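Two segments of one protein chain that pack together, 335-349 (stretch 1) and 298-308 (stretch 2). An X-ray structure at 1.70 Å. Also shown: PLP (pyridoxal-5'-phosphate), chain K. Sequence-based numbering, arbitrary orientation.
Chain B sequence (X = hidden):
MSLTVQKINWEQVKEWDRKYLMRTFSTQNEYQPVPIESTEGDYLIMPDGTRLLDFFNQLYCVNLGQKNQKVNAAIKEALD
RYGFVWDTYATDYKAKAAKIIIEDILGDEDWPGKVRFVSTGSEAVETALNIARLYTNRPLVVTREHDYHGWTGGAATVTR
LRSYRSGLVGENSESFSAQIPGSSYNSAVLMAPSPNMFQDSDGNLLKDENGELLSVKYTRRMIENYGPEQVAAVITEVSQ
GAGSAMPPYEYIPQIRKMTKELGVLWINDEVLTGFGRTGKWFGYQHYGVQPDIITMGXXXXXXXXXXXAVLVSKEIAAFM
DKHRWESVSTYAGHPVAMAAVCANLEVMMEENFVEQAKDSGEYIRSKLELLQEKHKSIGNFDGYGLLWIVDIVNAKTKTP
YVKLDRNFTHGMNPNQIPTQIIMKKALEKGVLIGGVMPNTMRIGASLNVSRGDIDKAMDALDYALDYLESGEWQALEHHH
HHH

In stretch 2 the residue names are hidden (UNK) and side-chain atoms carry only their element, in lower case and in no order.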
# COMPACT_ATOMS: atom_id res chain seq x y z
N PRO B 335 3.05 -35.37 8.45
CA PRO B 335 3.38 -36.70 7.89
C PRO B 335 2.15 -37.53 7.52
O PRO B 335 2.19 -38.30 6.57
CB PRO B 335 4.20 -37.37 9.02
CG PRO B 335 3.82 -36.62 10.27
CD PRO B 335 3.58 -35.19 9.81
N VAL B 336 1.04 -37.36 8.24
CA VAL B 336 -0.17 -38.15 7.93
C VAL B 336 -0.86 -37.60 6.67
O VAL B 336 -1.33 -38.36 5.82
CB VAL B 336 -1.15 -38.19 9.12
CG1 VAL B 336 -2.40 -39.00 8.78
CG2 VAL B 336 -0.45 -38.77 10.34
N ALA B 337 -0.88 -36.26 6.54
CA ALA B 337 -1.36 -35.66 5.28
C ALA B 337 -0.49 -36.12 4.10
O ALA B 337 -1.01 -36.39 3.01
CB ALA B 337 -1.38 -34.13 5.37
N MET B 338 0.82 -36.24 4.33
CA MET B 338 1.73 -36.70 3.28
C MET B 338 1.49 -38.17 2.94
O MET B 338 1.56 -38.56 1.78
CB MET B 338 3.21 -36.46 3.63
CG MET B 338 3.58 -34.98 3.78
SD MET B 338 3.41 -34.05 2.23
CE MET B 338 1.74 -33.44 2.37
N ALA B 339 1.16 -38.97 3.95
CA ALA B 339 0.75 -40.37 3.69
C ALA B 339 -0.47 -40.44 2.76
O ALA B 339 -0.51 -41.29 1.86
CB ALA B 339 0.49 -41.10 5.01
N ALA B 340 -1.46 -39.56 2.99
CA ALA B 340 -2.62 -39.42 2.13
C ALA B 340 -2.25 -39.02 0.70
O ALA B 340 -2.75 -39.63 -0.26
CB ALA B 340 -3.61 -38.42 2.73
N VAL B 341 -1.39 -38.01 0.55
CA VAL B 341 -0.93 -37.61 -0.78
C VAL B 341 -0.29 -38.79 -1.52
O VAL B 341 -0.61 -39.07 -2.68
CB VAL B 341 0.04 -36.41 -0.72
CG1 VAL B 341 0.63 -36.11 -2.10
CG2 VAL B 341 -0.71 -35.19 -0.22
N CYS B 342 0.64 -39.47 -0.84
CA CYS B 342 1.33 -40.61 -1.44
C CYS B 342 0.35 -41.66 -1.92
O CYS B 342 0.44 -42.10 -3.07
CB CYS B 342 2.30 -41.27 -0.45
SG CYS B 342 3.82 -40.38 -0.11
N ALA B 343 -0.60 -42.02 -1.08
CA ALA B 343 -1.57 -43.06 -1.45
C ALA B 343 -2.50 -42.59 -2.56
O ALA B 343 -2.80 -43.33 -3.49
CB ALA B 343 -2.36 -43.52 -0.24
N ASN B 344 -2.94 -41.33 -2.50
CA ASN B 344 -3.80 -40.79 -3.55
C ASN B 344 -3.11 -40.86 -4.92
O ASN B 344 -3.69 -41.34 -5.90
CB ASN B 344 -4.14 -39.33 -3.21
CG ASN B 344 -4.91 -38.65 -4.29
OD1 ASN B 344 -6.04 -39.01 -4.60
ND2 ASN B 344 -4.33 -37.59 -4.84
N LEU B 345 -1.85 -40.42 -4.96
CA LEU B 345 -1.09 -40.39 -6.21
C LEU B 345 -0.78 -41.82 -6.69
O LEU B 345 -0.78 -42.10 -7.90
CB LEU B 345 0.20 -39.59 -6.04
CG LEU B 345 -0.05 -38.09 -5.74
CD1 LEU B 345 1.25 -37.30 -5.64
CD2 LEU B 345 -0.99 -37.50 -6.79
N GLU B 346 -0.52 -42.71 -5.74
CA GLU B 346 -0.18 -44.11 -6.10
C GLU B 346 -1.39 -44.79 -6.72
O GLU B 346 -1.25 -45.50 -7.72
CB GLU B 346 0.33 -44.88 -4.89
CG GLU B 346 1.79 -44.54 -4.59
CD GLU B 346 2.22 -44.94 -3.21
OE1 GLU B 346 1.36 -45.37 -2.41
OE2 GLU B 346 3.42 -44.82 -2.91
N VAL B 347 -2.57 -44.56 -6.14
CA VAL B 347 -3.82 -45.11 -6.68
C VAL B 347 -4.14 -44.53 -8.06
O VAL B 347 -4.50 -45.25 -9.00
CB VAL B 347 -5.02 -44.92 -5.71
CG1 VAL B 347 -6.32 -45.41 -6.36
CG2 VAL B 347 -4.78 -45.66 -4.39
N MET B 348 -4.04 -43.20 -8.17
CA MET B 348 -4.22 -42.50 -9.43
C MET B 348 -3.32 -43.09 -10.53
O MET B 348 -3.78 -43.32 -11.64
CB MET B 348 -3.93 -41.01 -9.20
CG MET B 348 -4.94 -40.11 -9.86
SD MET B 348 -4.59 -38.39 -9.45
CE MET B 348 -5.92 -38.04 -8.29
N MET B 349 -2.05 -43.35 -10.23
CA MET B 349 -1.12 -43.91 -11.20
C MET B 349 -1.44 -45.38 -11.53
O MET B 349 -1.50 -45.77 -12.71
CB MET B 349 0.33 -43.80 -10.71
CG MET B 349 0.89 -42.37 -10.72
SD MET B 349 2.63 -42.30 -10.24
CE MET B 349 2.51 -42.89 -8.55
N UNK B 298 -6.38 -29.50 -3.59
CA UNK B 298 -7.57 -30.25 -4.10
C UNK B 298 -7.24 -31.68 -4.50
O UNK B 298 -7.11 -32.55 -3.62
c UNK B 298 -8.27 -29.44 -5.20
c UNK B 298 -8.84 -28.13 -4.66
c UNK B 298 -9.65 -27.33 -5.69
n UNK B 298 -10.06 -24.89 -5.54
c UNK B 298 -10.49 -26.21 -5.05
N UNK B 299 -7.04 -31.93 -5.80
CA UNK B 299 -6.68 -33.29 -6.29
C UNK B 299 -5.33 -33.84 -5.85
O UNK B 299 -5.08 -35.04 -6.01
N UNK B 300 -4.46 -32.98 -5.31
CA UNK B 300 -3.20 -33.40 -4.70
C UNK B 300 -3.37 -34.53 -3.66
O UNK B 300 -2.58 -35.49 -3.63
c UNK B 300 -0.71 -31.28 -2.45
c UNK B 300 -0.09 -33.06 -4.16
c UNK B 300 -1.20 -32.50 -3.27
c UNK B 300 -2.50 -32.20 -4.04
N UNK B 301 -4.41 -34.41 -2.85
CA UNK B 301 -4.81 -35.48 -1.95
C UNK B 301 -6.24 -35.99 -2.18
O UNK B 301 -6.71 -36.83 -1.41
o UNK B 301 -5.63 -34.02 -0.20
c UNK B 301 -4.67 -35.03 -0.48
N UNK B 302 -6.92 -35.46 -3.22
CA UNK B 302 -8.35 -35.67 -3.48
C UNK B 302 -9.17 -35.39 -2.24
O UNK B 302 -10.14 -36.09 -1.96
o UNK B 302 -7.99 -37.21 -5.30
c UNK B 302 -8.65 -37.08 -4.05
N UNK B 303 -8.74 -34.35 -1.51
CA UNK B 303 -9.37 -33.88 -0.28
C UNK B 303 -9.44 -34.93 0.83
O UNK B 303 -10.17 -34.73 1.79
c UNK B 303 -10.78 -33.35 -0.56
o UNK B 303 -10.74 -32.39 -1.62
N UNK B 304 -8.67 -36.01 0.73
CA UNK B 304 -8.70 -37.03 1.78
C UNK B 304 -8.22 -36.41 3.11
O UNK B 304 -8.83 -36.63 4.16
c UNK B 304 -7.89 -38.25 1.39
o UNK B 304 -6.54 -37.92 1.10
N UNK B 305 -7.16 -35.60 3.04
CA UNK B 305 -6.72 -34.74 4.15
C UNK B 305 -6.19 -33.42 3.59
O UNK B 305 -5.83 -33.37 2.41
c UNK B 305 -4.80 -37.32 6.38
c UNK B 305 -6.99 -36.23 6.94
c UNK B 305 -6.06 -36.65 5.81
c UNK B 305 -5.64 -35.41 4.99
N UNK B 306 -6.12 -32.37 4.43
CA UNK B 306 -5.64 -31.07 3.90
C UNK B 306 -4.16 -31.11 3.47
O UNK B 306 -3.29 -31.49 4.28
c UNK B 306 -5.84 -30.10 5.07
c UNK B 306 -6.64 -32.24 5.82
c UNK B 306 -6.88 -30.75 5.94
N UNK B 307 -3.91 -30.82 2.19
CA UNK B 307 -2.57 -30.67 1.66
C UNK B 307 -2.58 -29.69 0.49
O UNK B 307 -3.56 -29.62 -0.27
c UNK B 307 -2.05 -32.01 1.17
N UNK B 308 -1.47 -28.95 0.37
CA UNK B 308 -1.23 -28.11 -0.79
C UNK B 308 0.26 -28.21 -1.09
O UNK B 308 1.02 -28.79 -0.31
N1 PLP K . -6.44 -21.62 -6.77
C2 PLP K . -7.42 -22.15 -7.53
C2A PLP K . -7.32 -22.08 -9.04
C3 PLP K . -8.55 -22.86 -6.90
O3 PLP K . -9.53 -23.44 -7.61
C4 PLP K . -8.60 -22.94 -5.43
C4A PLP K . -9.73 -23.71 -4.73
C5 PLP K . -7.48 -22.28 -4.71
C6 PLP K . -6.48 -21.63 -5.42
C5A PLP K . -7.43 -22.21 -3.19
O4P PLP K . -7.37 -23.48 -2.57
P PLP K . -7.89 -23.58 -1.04
O1P PLP K . -7.47 -24.99 -0.72
O2P PLP K . -7.21 -22.52 -0.20
O3P PLP K . -9.38 -23.39 -1.11

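Position 298 carries four carbons in an unbranched row ending in a nitrogen, and that nitrogen lies 1.5 Å from C4A of the PLP, a covalent bond. A long chain with a terminal amine is lysine, K298; its side chain is out of reach of the helix 335-349 and serves the cofactor instead.

Position 299 has no side-chain atoms, so it is glycine, G299. It meets the helix through its backbone: ND2 of N344 donates a hydrogen bond to O of G299 at 2.9 Å, and CE of M348 lies 3.9 Å from that same oxygen.

At position 300 four carbons fork at the second. The CA-to-CB bond points sideways, but the end of the chain comes nearer the helix, where one of the two end carbons lies 3.8 Å from CG1 of V341; this is leucine, L300. An apolar fork suits this buried spot, while the backbone O of L300 accepts a weak hydrogen bond from ND2 of N344 at 3.0 Å.

Position 301 shows one carbon and then one oxygen. The carbon packs 4.0 Å from CG2 of V341, and the oxygen turns back to its own stretch, 2.7 Å from the backbone O of position 305. This is serine, S301, whose hydroxyl donates a hydrogen bond to that carbonyl and so ties the loop together.

Position 302 again has one carbon and one oxygen, but here the CA-to-CB bond points toward the helix, and the oxygen sits 2.7 Å from OD1 of N344. It is serine, S302: its hydroxyl donates to that amide oxygen, and the short side chain fits the close approach.

Position 303, also one carbon and one oxygen, points away from the helix and touches nothing on it. It is S303, in the middle of the turn, with its hydroxyl bonded elsewhere in the structure.

Position 304 has the same two atoms, its oxygen 3.4 Å from CB of A340. This serine, S304, closes a type I' turn begun at S301: its N and its OG both donate to O of S301, at 3.0 and 2.7 Å.

Position 305 has four carbons forked at the second and points toward the helix. One of the two end carbons lies 3.8 Å from CG1 of V336 and 4.0 Å from CB of A340; this is leucine, L305, packing against V336 and A340.

Position 306 has three carbons closing a ring onto the backbone nitrogen: proline, P306. Its CA-to-CB bond points away from the helix, yet its backbone O lies 3.4 Å from CB of A337.

Position 307 has a single carbon, which lies 3.7 Å from CG2 of V341 and 4.2 Å from CE of M338; this is alanine, A307. Position 308 has none and is glycine, G308, with little contact.

The contact thus joins a set of hydrogen bonds to a patch of apolar packing. N344 pins the loop's first part with its amide, giving to the carbonyl of G299 and, weakly, to that of L300, and accepting from S302, while V336, A340 and V341 meet L300, L305 and A307 in an apolar seam.

Stretch 2, residues 298-308: KGLSSSSLPAG
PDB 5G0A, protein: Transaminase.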